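PDB 5Y7Q: fanconi-associated nuclease 1 homolog, which belongs to the FAN1 family of nuclease homologs, a largely helical protein that joins FAN1-type HTH, SAP and VRR-NUC domains in one chain. Local coordinates for residues 196-201 / 240-245; 236-241 / 273-278; 247-252 / 279-284. One frame throughout, in Å; residues are numbered along the deposited sequence.

Contact 1 (196-201 / 240-245)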
loop_
_atom_site.group_PDB
_atom_site.type_symbol
_atom_site.label_atom_id
_atom_site.label_comp_id
_atom_site.label_asym_id
_atom_site.label_seq_id
_atom_site.Cartn_x
_atom_site.Cartn_y
_atom_site.Cartn_z
ATOM N N LEU A 196 -4.647 -13.489 14.989
ATOM C CA LEU A 196 -3.308 -14.072 15.083
ATOM C C LEU A 196 -2.415 -13.598 13.938
ATOM O O LEU A 196 -1.263 -13.211 14.161
ATOM C CB LEU A 196 -3.376 -15.595 15.104
ATOM C CG LEU A 196 -4.079 -16.349 16.245
ATOM C CD1 LEU A 196 -4.157 -17.821 15.858
ATOM C CD2 LEU A 196 -3.403 -16.194 17.619
ATOM N N ARG A 197 -2.942 -13.613 12.711
ATOM C CA ARG A 197 -2.241 -13.081 11.544
ATOM C C ARG A 197 -1.742 -11.654 11.781
ATOM O O ARG A 197 -0.571 -11.336 11.533
ATOM C CB ARG A 197 -3.184 -13.114 10.340
ATOM C CG ARG A 197 -2.495 -13.078 9.013
ATOM C CD ARG A 197 -3.401 -13.645 7.941
ATOM N NE ARG A 197 -4.703 -12.994 7.951
ATOM C CZ ARG A 197 -4.943 -11.803 7.429
ATOM N NH1 ARG A 197 -3.965 -11.136 6.848
ATOM N NH2 ARG A 197 -6.152 -11.279 7.490
ATOM N N LEU A 198 -2.627 -10.778 12.259
ATOM C CA LEU A 198 -2.239 -9.398 12.458
ATOM C C LEU A 198 -1.233 -9.287 13.598
ATOM O O LEU A 198 -0.312 -8.468 13.541
ATOM C CB LEU A 198 -3.480 -8.537 12.692
ATOM C CG LEU A 198 -3.242 -7.333 13.595
ATOM C CD1 LEU A 198 -2.704 -6.154 12.793
ATOM C CD2 LEU A 198 -4.463 -6.936 14.416
ATOM N N MET A 199 -1.345 -10.129 14.622
ATOM C CA MET A 199 -0.309 -10.090 15.657
ATOM C C MET A 199 1.065 -10.487 15.104
ATOM O O MET A 199 2.085 -9.876 15.452
ATOM C CB MET A 199 -0.694 -10.976 16.840
ATOM C CG MET A 199 -1.301 -10.214 17.987
ATOM S SD MET A 199 -1.806 -11.332 19.299
ATOM C CE MET A 199 -3.049 -12.236 18.390
ATOM N N TYR A 200 1.121 -11.503 14.241
ATOM C CA TYR A 200 2.419 -11.919 13.719
ATOM C C TYR A 200 2.985 -10.896 12.732
ATOM O O TYR A 200 4.175 -10.581 12.787
ATOM C CB TYR A 200 2.309 -13.294 13.072
ATOM C CG TYR A 200 3.586 -13.824 12.422
ATOM C CD1 TYR A 200 4.527 -14.509 13.167
ATOM C CD2 TYR A 200 3.826 -13.675 11.048
ATOM C CE1 TYR A 200 5.681 -15.013 12.595
ATOM C CE2 TYR A 200 4.981 -14.186 10.468
ATOM C CZ TYR A 200 5.908 -14.857 11.256
ATOM O OH TYR A 200 7.068 -15.376 10.714
ATOM N N PHE A 201 2.156 -10.375 11.819
ATOM C CA PHE A 201 2.656 -9.537 10.736
ATOM C C PHE A 201 2.723 -8.055 11.061
ATOM O O PHE A 201 3.412 -7.321 10.345
ATOM C CB PHE A 201 1.791 -9.693 9.487
ATOM C CG PHE A 201 2.082 -10.934 8.698
ATOM C CD1 PHE A 201 3.340 -11.167 8.184
ATOM C CD2 PHE A 201 1.093 -11.867 8.462
ATOM C CE1 PHE A 201 3.607 -12.327 7.452
ATOM C CE2 PHE A 201 1.350 -13.020 7.718
ATOM C CZ PHE A 201 2.602 -13.257 7.223
ATOM N N ASP A 240 -6.503 -4.513 19.572
ATOM C CA ASP A 240 -7.932 -4.188 19.553
ATOM C C ASP A 240 -8.224 -2.967 18.679
ATOM O O ASP A 240 -9.177 -2.966 17.891
ATOM C CB ASP A 240 -8.452 -3.937 20.975
ATOM C CG ASP A 240 -8.427 -5.180 21.847
ATOM O OD1 ASP A 240 -8.450 -6.292 21.295
ATOM O OD2 ASP A 240 -8.394 -5.052 23.092
ATOM N N ALA A 241 -7.395 -1.928 18.784
ATOM C CA ALA A 241 -7.692 -0.697 18.068
ATOM C C ALA A 241 -7.477 -0.864 16.577
ATOM O O ALA A 241 -8.306 -0.418 15.780
ATOM C CB ALA A 241 -6.848 0.456 18.608
ATOM N N TYR A 242 -6.354 -1.473 16.177
ATOM C CA TYR A 242 -6.117 -1.734 14.752
ATOM C C TYR A 242 -7.299 -2.481 14.158
ATOM O O TYR A 242 -7.778 -2.145 13.062
ATOM C CB TYR A 242 -4.821 -2.542 14.570
ATOM C CG TYR A 242 -4.192 -2.533 13.191
ATOM C CD1 TYR A 242 -4.798 -3.160 12.121
ATOM C CD2 TYR A 242 -2.964 -1.917 12.972
ATOM C CE1 TYR A 242 -4.221 -3.150 10.851
ATOM C CE2 TYR A 242 -2.374 -1.899 11.708
ATOM C CZ TYR A 242 -3.008 -2.523 10.647
ATOM O OH TYR A 242 -2.432 -2.525 9.379
ATOM N N LEU A 243 -7.816 -3.477 14.899
ATOM C CA LEU A 243 -8.971 -4.218 14.414
ATOM C C LEU A 243 -10.188 -3.321 14.302
ATOM O O LEU A 243 -10.994 -3.468 13.372
ATOM C CB LEU A 243 -9.258 -5.402 15.320
ATOM C CG LEU A 243 -8.237 -6.512 15.112
ATOM C CD1 LEU A 243 -8.408 -7.577 16.158
ATOM C CD2 LEU A 243 -8.354 -7.079 13.701
ATOM N N HIS A 244 -10.339 -2.369 15.221
ATOM C CA HIS A 244 -11.513 -1.514 15.127
ATOM C C HIS A 244 -11.432 -0.581 13.925
ATOM O O HIS A 244 -12.413 -0.410 13.194
ATOM C CB HIS A 244 -11.717 -0.714 16.395
ATOM C CG HIS A 244 -12.985 0.068 16.366
ATOM N ND1 HIS A 244 -13.034 1.424 16.606
ATOM C CD2 HIS A 244 -14.248 -0.310 16.056
ATOM C CE1 HIS A 244 -14.280 1.842 16.481
ATOM N NE2 HIS A 244 -15.035 0.812 16.142
ATOM N N LEU A 245 -10.286 0.053 13.709
ATOM C CA LEU A 245 -10.168 0.905 12.539
ATOM C C LEU A 245 -10.391 0.091 11.289
ATOM O O LEU A 245 -11.223 0.451 10.451
ATOM C CB LEU A 245 -8.811 1.600 12.505
ATOM C CG LEU A 245 -8.515 2.432 13.755
ATOM C CD1 LEU A 245 -7.134 3.052 13.672
ATOM C CD2 LEU A 245 -9.583 3.493 13.927
#

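Contact 2 (236-241 / 273-278)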
loop_
_atom_site.group_PDB
_atom_site.type_symbol
_atom_site.label_atom_id
_atom_site.label_comp_id
_atom_site.label_asym_id
_atom_site.label_seq_id
_atom_site.Cartn_x
_atom_site.Cartn_y
_atom_site.Cartn_z
ATOM N N ARG A 236 -2.331 -5.092 24.398
ATOM C CA ARG A 236 -3.451 -5.751 23.743
ATOM C C ARG A 236 -4.385 -4.731 23.107
ATOM O O ARG A 236 -4.836 -4.915 21.969
ATOM C CB ARG A 236 -4.214 -6.617 24.737
ATOM C CG ARG A 236 -5.481 -7.169 24.144
ATOM C CD ARG A 236 -6.243 -8.020 25.122
ATOM N NE ARG A 236 -7.213 -8.841 24.408
ATOM C CZ ARG A 236 -6.925 -10.007 23.839
ATOM N NH1 ARG A 236 -7.871 -10.682 23.202
ATOM N NH2 ARG A 236 -5.694 -10.505 23.907
ATOM N N ALA A 237 -4.669 -3.633 23.818
ATOM C CA ALA A 237 -5.599 -2.629 23.304
ATOM C C ALA A 237 -5.156 -2.034 21.978
ATOM O O ALA A 237 -5.998 -1.491 21.260
ATOM C CB ALA A 237 -5.797 -1.502 24.311
ATOM N N ASP A 238 -3.865 -2.114 21.635
ATOM C CA ASP A 238 -3.412 -1.609 20.339
ATOM C C ASP A 238 -3.794 -2.564 19.214
ATOM O O ASP A 238 -4.211 -2.116 18.137
ATOM C CB ASP A 238 -1.901 -1.352 20.349
ATOM C CG ASP A 238 -1.502 -0.244 21.319
ATOM O OD1 ASP A 238 -0.332 -0.231 21.773
ATOM O OD2 ASP A 238 -2.370 0.604 21.639
ATOM N N VAL A 239 -3.676 -3.878 19.446
ATOM C CA VAL A 239 -4.304 -4.852 18.551
ATOM C C VAL A 239 -5.801 -4.576 18.430
ATOM O O VAL A 239 -6.329 -4.408 17.319
ATOM C CB VAL A 239 -4.046 -6.285 19.047
ATOM C CG1 VAL A 239 -4.643 -7.306 18.072
ATOM C CG2 VAL A 239 -2.564 -6.516 19.282
ATOM N N ASP A 240 -6.503 -4.513 19.572
ATOM C CA ASP A 240 -7.932 -4.188 19.553
ATOM C C ASP A 240 -8.224 -2.967 18.679
ATOM O O ASP A 240 -9.177 -2.966 17.891
ATOM C CB ASP A 240 -8.452 -3.937 20.975
ATOM C CG ASP A 240 -8.427 -5.180 21.847
ATOM O OD1 ASP A 240 -8.450 -6.292 21.295
ATOM O OD2 ASP A 240 -8.394 -5.052 23.092
ATOM N N ALA A 241 -7.395 -1.928 18.784
ATOM C CA ALA A 241 -7.692 -0.697 18.068
ATOM C C ALA A 241 -7.477 -0.864 16.577
ATOM O O ALA A 241 -8.306 -0.418 15.780
ATOM C CB ALA A 241 -6.848 0.456 18.608
ATOM N N PRO A 273 1.476 6.267 18.397
ATOM C CA PRO A 273 1.476 7.128 17.203
ATOM C C PRO A 273 1.228 6.381 15.906
ATOM O O PRO A 273 0.480 6.875 15.051
ATOM C CB PRO A 273 2.869 7.764 17.244
ATOM C CG PRO A 273 3.717 6.731 17.896
ATOM C CD PRO A 273 2.838 6.026 18.905
ATOM N N TRP A 274 1.830 5.203 15.729
ATOM C CA TRP A 274 1.659 4.486 14.469
ATOM C C TRP A 274 0.204 4.067 14.264
ATOM O O TRP A 274 -0.252 3.947 13.117
ATOM C CB TRP A 274 2.628 3.299 14.421
ATOM C CG TRP A 274 2.103 2.051 13.784
ATOM C CD1 TRP A 274 1.778 1.857 12.468
ATOM C CD2 TRP A 274 1.863 0.805 14.445
ATOM N NE1 TRP A 274 1.333 0.570 12.277
ATOM C CE2 TRP A 274 1.381 -0.098 13.474
ATOM C CE3 TRP A 274 2.003 0.366 15.771
ATOM C CZ2 TRP A 274 1.040 -1.414 13.787
ATOM C CZ3 TRP A 274 1.671 -0.935 16.079
ATOM C CH2 TRP A 274 1.197 -1.813 15.091
ATOM N N LEU A 275 -0.540 3.900 15.370
ATOM C CA LEU A 275 -1.981 3.647 15.325
ATOM C C LEU A 275 -2.766 4.916 14.985
ATOM O O LEU A 275 -3.734 4.876 14.204
ATOM C CB LEU A 275 -2.419 3.091 16.676
ATOM C CG LEU A 275 -3.574 2.109 16.821
ATOM C CD1 LEU A 275 -3.489 1.006 15.797
ATOM C CD2 LEU A 275 -3.515 1.530 18.223
ATOM N N GLU A 276 -2.357 6.054 15.571
ATOM C CA GLU A 276 -2.960 7.348 15.261
ATOM C C GLU A 276 -2.782 7.707 13.790
ATOM O O GLU A 276 -3.595 8.452 13.226
ATOM C CB GLU A 276 -2.353 8.424 16.170
ATOM C CG GLU A 276 -2.858 9.855 15.961
ATOM C CD GLU A 276 -4.305 10.066 16.397
ATOM O OE1 GLU A 276 -4.907 9.128 16.956
ATOM O OE2 GLU A 276 -4.842 11.176 16.175
ATOM N N GLY A 277 -1.740 7.176 13.147
ATOM C CA GLY A 277 -1.638 7.302 11.703
ATOM C C GLY A 277 -2.794 6.642 10.979
ATOM O O GLY A 277 -3.421 7.243 10.107
ATOM N N ARG A 278 -3.093 5.392 11.334
ATOM C CA ARG A 278 -4.226 4.690 10.732
ATOM C C ARG A 278 -5.527 5.456 10.947
ATOM O O ARG A 278 -6.315 5.651 10.008
ATOM C CB ARG A 278 -4.345 3.291 11.330
ATOM C CG ARG A 278 -3.022 2.603 11.627
ATOM C CD ARG A 278 -2.666 1.631 10.525
ATOM N NE ARG A 278 -3.850 0.925 10.072
ATOM C CZ ARG A 278 -3.933 0.303 8.909
ATOM N NH1 ARG A 278 -2.886 0.306 8.098
ATOM N NH2 ARG A 278 -5.062 -0.315 8.564
#

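Contact 3 (247-252 / 279-284)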
loop_
_atom_site.group_PDB
_atom_site.type_symbol
_atom_site.label_atom_id
_atom_site.label_comp_id
_atom_site.label_asym_id
_atom_site.label_seq_id
_atom_site.Cartn_x
_atom_site.Cartn_y
_atom_site.Cartn_z
ATOM N N ASP A 247 -12.061 -2.599 10.792
ATOM C CA ASP A 247 -13.507 -2.773 10.691
ATOM C C ASP A 247 -14.186 -1.526 10.120
ATOM O O ASP A 247 -15.049 -1.622 9.236
ATOM C CB ASP A 247 -14.075 -3.127 12.066
ATOM C CG ASP A 247 -15.566 -3.445 12.027
ATOM O OD1 ASP A 247 -16.007 -4.216 11.134
ATOM O OD2 ASP A 247 -16.295 -2.921 12.905
ATOM N N CYS A 248 -13.798 -0.342 10.606
ATOM C CA CYS A 248 -14.444 0.881 10.141
ATOM C C CYS A 248 -14.229 1.083 8.652
ATOM O O CYS A 248 -15.174 1.388 7.919
ATOM C CB CYS A 248 -13.939 2.090 10.923
ATOM S SG CYS A 248 -14.705 2.257 12.541
ATOM N N ARG A 249 -12.991 0.915 8.184
ATOM C CA ARG A 249 -12.724 1.038 6.757
ATOM C C ARG A 249 -13.584 0.067 5.962
ATOM O O ARG A 249 -14.175 0.450 4.946
ATOM C CB ARG A 249 -11.240 0.810 6.482
ATOM C CG ARG A 249 -10.856 0.808 5.026
ATOM C CD ARG A 249 -9.341 0.719 4.879
ATOM N NE ARG A 249 -8.660 1.809 5.592
ATOM C CZ ARG A 249 -8.103 2.882 5.020
ATOM N NH1 ARG A 249 -8.123 3.029 3.697
ATOM N NH2 ARG A 249 -7.515 3.811 5.777
ATOM N N GLN A 250 -13.708 -1.180 6.434
ATOM C CA GLN A 250 -14.582 -2.143 5.765
ATOM C C GLN A 250 -16.005 -1.604 5.615
ATOM O O GLN A 250 -16.541 -1.509 4.500
ATOM C CB GLN A 250 -14.590 -3.456 6.542
ATOM C CG GLN A 250 -13.236 -4.125 6.629
ATOM C CD GLN A 250 -13.011 -5.118 5.515
ATOM O OE1 GLN A 250 -13.575 -6.218 5.526
ATOM N NE2 GLN A 250 -12.186 -4.739 4.541
ATOM N N ARG A 251 -16.631 -1.231 6.737
ATOM C CA ARG A 251 -18.024 -0.793 6.678
ATOM C C ARG A 251 -18.188 0.443 5.795
ATOM O O ARG A 251 -19.186 0.565 5.073
ATOM C CB ARG A 251 -18.558 -0.533 8.086
ATOM C CG ARG A 251 -18.798 -1.790 8.920
ATOM C CD ARG A 251 -18.628 -1.513 10.414
ATOM N NE ARG A 251 -19.665 -0.630 10.958
ATOM C CZ ARG A 251 -19.582 -0.003 12.134
ATOM N NH1 ARG A 251 -18.505 -0.150 12.893
ATOM N NH2 ARG A 251 -20.574 0.779 12.549
ATOM N N PHE A 252 -17.217 1.366 5.828
ATOM C CA PHE A 252 -17.267 2.521 4.932
ATOM C C PHE A 252 -17.261 2.075 3.476
ATOM O O PHE A 252 -18.117 2.485 2.681
ATOM C CB PHE A 252 -16.097 3.466 5.212
ATOM C CG PHE A 252 -15.974 4.599 4.219
ATOM C CD1 PHE A 252 -16.995 5.531 4.075
ATOM C CD2 PHE A 252 -14.829 4.740 3.441
ATOM C CE1 PHE A 252 -16.881 6.574 3.163
ATOM C CE2 PHE A 252 -14.707 5.784 2.530
ATOM C CZ PHE A 252 -15.733 6.699 2.390
ATOM N N ARG A 279 -5.780 5.882 12.187
ATOM C CA ARG A 279 -7.011 6.622 12.452
ATOM C C ARG A 279 -7.094 7.859 11.583
ATOM O O ARG A 279 -8.128 8.142 10.955
ATOM C CB ARG A 279 -7.082 7.049 13.908
ATOM C CG ARG A 279 -8.199 8.034 14.134
ATOM C CD ARG A 279 -8.461 8.260 15.591
ATOM N NE ARG A 279 -7.789 9.472 16.026
ATOM C CZ ARG A 279 -8.383 10.658 16.066
ATOM N NH1 ARG A 279 -7.702 11.727 16.471
ATOM N NH2 ARG A 279 -9.664 10.768 15.709
ATOM N N VAL A 280 -6.000 8.607 11.550
ATOM C CA VAL A 280 -5.968 9.909 10.903
ATOM C C VAL A 280 -6.140 9.758 9.389
ATOM O O VAL A 280 -6.843 10.552 8.741
ATOM C CB VAL A 280 -4.655 10.606 11.322
ATOM C CG1 VAL A 280 -3.640 10.692 10.176
ATOM C CG2 VAL A 280 -4.931 11.935 12.031
ATOM N N LYS A 281 -5.560 8.696 8.815
ATOM C CA LYS A 281 -5.817 8.381 7.417
ATOM C C LYS A 281 -7.300 8.133 7.189
ATOM O O LYS A 281 -7.890 8.638 6.221
ATOM C CB LYS A 281 -4.984 7.164 6.993
ATOM C CG LYS A 281 -5.132 6.794 5.514
ATOM C CD LYS A 281 -4.279 5.573 5.121
ATOM C CE LYS A 281 -4.346 5.273 3.606
ATOM N NZ LYS A 281 -3.757 3.939 3.239
ATOM N N LEU A 282 -7.928 7.386 8.099
ATOM C CA LEU A 282 -9.329 7.034 7.907
ATOM C C LEU A 282 -10.215 8.277 7.911
ATOM O O LEU A 282 -11.048 8.470 7.015
ATOM C CB LEU A 282 -9.731 6.054 8.994
ATOM C CG LEU A 282 -11.045 5.332 8.951
ATOM C CD1 LEU A 282 -11.021 4.389 7.804
ATOM C CD2 LEU A 282 -11.140 4.594 10.251
ATOM N N LEU A 283 -10.040 9.140 8.914
ATOM C CA LEU A 283 -10.707 10.439 8.898
ATOM C C LEU A 283 -10.521 11.137 7.560
ATOM O O LEU A 283 -11.480 11.661 6.976
ATOM C CB LEU A 283 -10.167 11.326 10.013
ATOM C CG LEU A 283 -10.671 10.918 11.381
ATOM C CD1 LEU A 283 -10.061 11.843 12.411
ATOM C CD2 LEU A 283 -12.180 10.992 11.406
ATOM N N PHE A 284 -9.280 11.157 7.064
ATOM C CA PHE A 284 -9.003 11.796 5.779
ATOM C C PHE A 284 -9.952 11.278 4.696
ATOM O O PHE A 284 -10.678 12.057 4.065
ATOM C CB PHE A 284 -7.530 11.564 5.405
ATOM C CG PHE A 284 -7.019 12.436 4.282
ATOM C CD1 PHE A 284 -6.645 13.740 4.520
ATOM C CD2 PHE A 284 -6.874 11.928 3.002
ATOM C CE1 PHE A 284 -6.173 14.530 3.492
ATOM C CE2 PHE A 284 -6.408 12.707 1.971
ATOM C CZ PHE A 284 -6.056 14.008 2.210
#

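Contact 1 (196-201 / 240-245)
Leu198 on helix 190-201 reaches across to Tyr242 and Leu243, neighbouring residues of helix 236-253, and its two methyl branches divide the work between them. The side chain sets out toward the other helix from CB, which lies too far back to touch it. CG is the fork from which CD1 and CD2 diverge into the gap. The CD1 branch settles over one face of the Tyr242 ring, 3.8 Å from Leu198 CD1 to the ring centroid. It stands only 15° from the ring normal, a CH-pi contact displaced a little toward the rim, where Leu198 CD1 meets Tyr242 CD1 at 3.7 Å. The CD2 branch takes the aliphatic side of the pair: Leu198 CD2 lies 3.9 Å from Leu243 CG and 4.0 Å from Leu243 CD2. Tyr242 can offer its face because its CG is anti to the backbone N (chi1 -161°), which carries the ring out between the helices. A forked leucine suits this place, since one methyl can use the pi face while the other meets a second leucine. Tyrosine contributes a broad apolar face, and Leu243 a branched hydrocarbon at the more exposed flank. Nothing polar crosses between the two segments, although a salt bridge from Asp240 OD1 to Arg195 NH2 joins the same two helices nearby. Beyond the contact, Leu196 and Tyr200 pack on helix 42-57 in the HTH region, with Tyr200 meeting Trp53 edge to face. The contact is thus an apolar one with a CH-pi component, joining helix 190-201 to helix 236-253; since Tyr242 also touches Leu275 and Arg278 of helix 273-292, helix 236-253 lies between the other two in an all-helical part of the fold.

Contact 2 (236-241 / 273-278)
Asp238 and Leu275 mark the point where the backbones of helix 236-253 and helix 273-292 come nearest in these segments, 7.4 Å from Asp238 CA to Leu275 CA. At that spacing one side chain is enough to bridge the gap, and Leu275 does so, inserting its isobutyl group between Asp238 and Ala241, residues one helical turn apart. Its CD2 methyl is the main point of touch. Leu275 CD2 lies 3.5 Å from Ala241 CB, methyl against methyl, and the same carbon is 3.7 Å from the backbone O of Asp238. Leu275 CD1 also comes within 4.0 Å of that carbonyl oxygen, which therefore has both leucine methyls beside it. Asp238 adds its side chain at an angle to the leucine: with CG beside the backbone N (chi1 -65°), the carboxylate lies alongside the CD2 methyl, and OD2 is 3.7 Å from Leu275 CD2. Alanine fits here because its single methyl lets the leucine come right up to the helix surface. A leucine is long enough, and its CD2 methyl so placed, to touch residues three apart on the facing helix. Within helix 273-292, Leu275 N is hydrogen-bonded to Asn272 OD1, just before it, and Glu276 OE2 forms a salt bridge with Arg279 NH1. Phe233 lies against Asp238 from the loop before helix 236-253. No hydrogen bond or ion pair spans the two segments; a leucine methyl packs on an alanine methyl and beside the carbonyl and carboxylate oxygens of Asp238. Within this contact the carboxylate meets hydrocarbon, and apolar surroundings of this kind would, if anything, tend to raise its pKa.

Contact 3 (247-252 / 279-284)
Leu282 supplies the apolar half of this contact, meeting Cys248 and Arg249 with separate methyls. Leu282 CD2 touches Cys248 CB at 3.8 Å, so the cysteine acts as a small apolar residue through its methylene carbon. Leu282 CD1 lies 3.8 Å from Arg249 CB and presses on the root of the arginine, the two side chains pointing past one another in opposite senses. Compact Cys248 and the forked Leu282 suit the buried side of the interface, where Leu282 also packs on Leu245.

The second kind of interaction is between long basic side chains on the more exposed side. Arg249 leaves the helix with CG anti to the backbone N and then bends at chi3 (-57°), which brings its guanidinium across the extended Lys281 chain. Arg249 NH2 lies 3.7 Å from Lys281 CD, while Lys281 CG sits at the edge of the guanidinium, in its plane; the hydrocarbon of the lysine thus serves as a flank for the arginine. The charged ends are close, 4.5 Å from Arg249 NH1 to Lys281 NZ, but NH1 has a hydrogen bond to Gln285 OE1 that helps fix the group. At its nearest atom the contact is about 7 Å from the bound nucleic acid, so these basic groups may favour it electrostatically, though that distance does not indicate direct binding.

A third, intrahelical element is the salt bridge from Arg251 NH1 to Asp247 OD2, 3.5 Å long, one turn apart, with Glu256 a second partner of Arg251. The axes of segments 247-252 and 279-284 run nearly parallel, 15° apart and 10.9 Å at closest approach. Phe252 packs on the intervening helix 258-264, giving an all-helical stack of 236-253, 258-264 and 273-292.

Helix 236-253 takes part in all three contacts. Contact 2 and contact 3 follow one another along its pairing with helix 273-292, their centres 13 Å apart, whereas contact 1 brings in helix 190-201. Contacts 1 and 2 are closest, about 8 Å between centres, and share Asp240 and Ala241. They also touch directly: Leu198 CD2 meets Val239 CG1 at 3.7 Å, and Tyr242 N lies 3.8 Å from Leu275 CD1. Leu245 connects contact 1 to contact 3, its CD1 being 3.5 Å from Arg279 N. Nearest atoms lie about 8, 7 and 7 Å from the bound nucleic acid for contacts 1, 2 and 3.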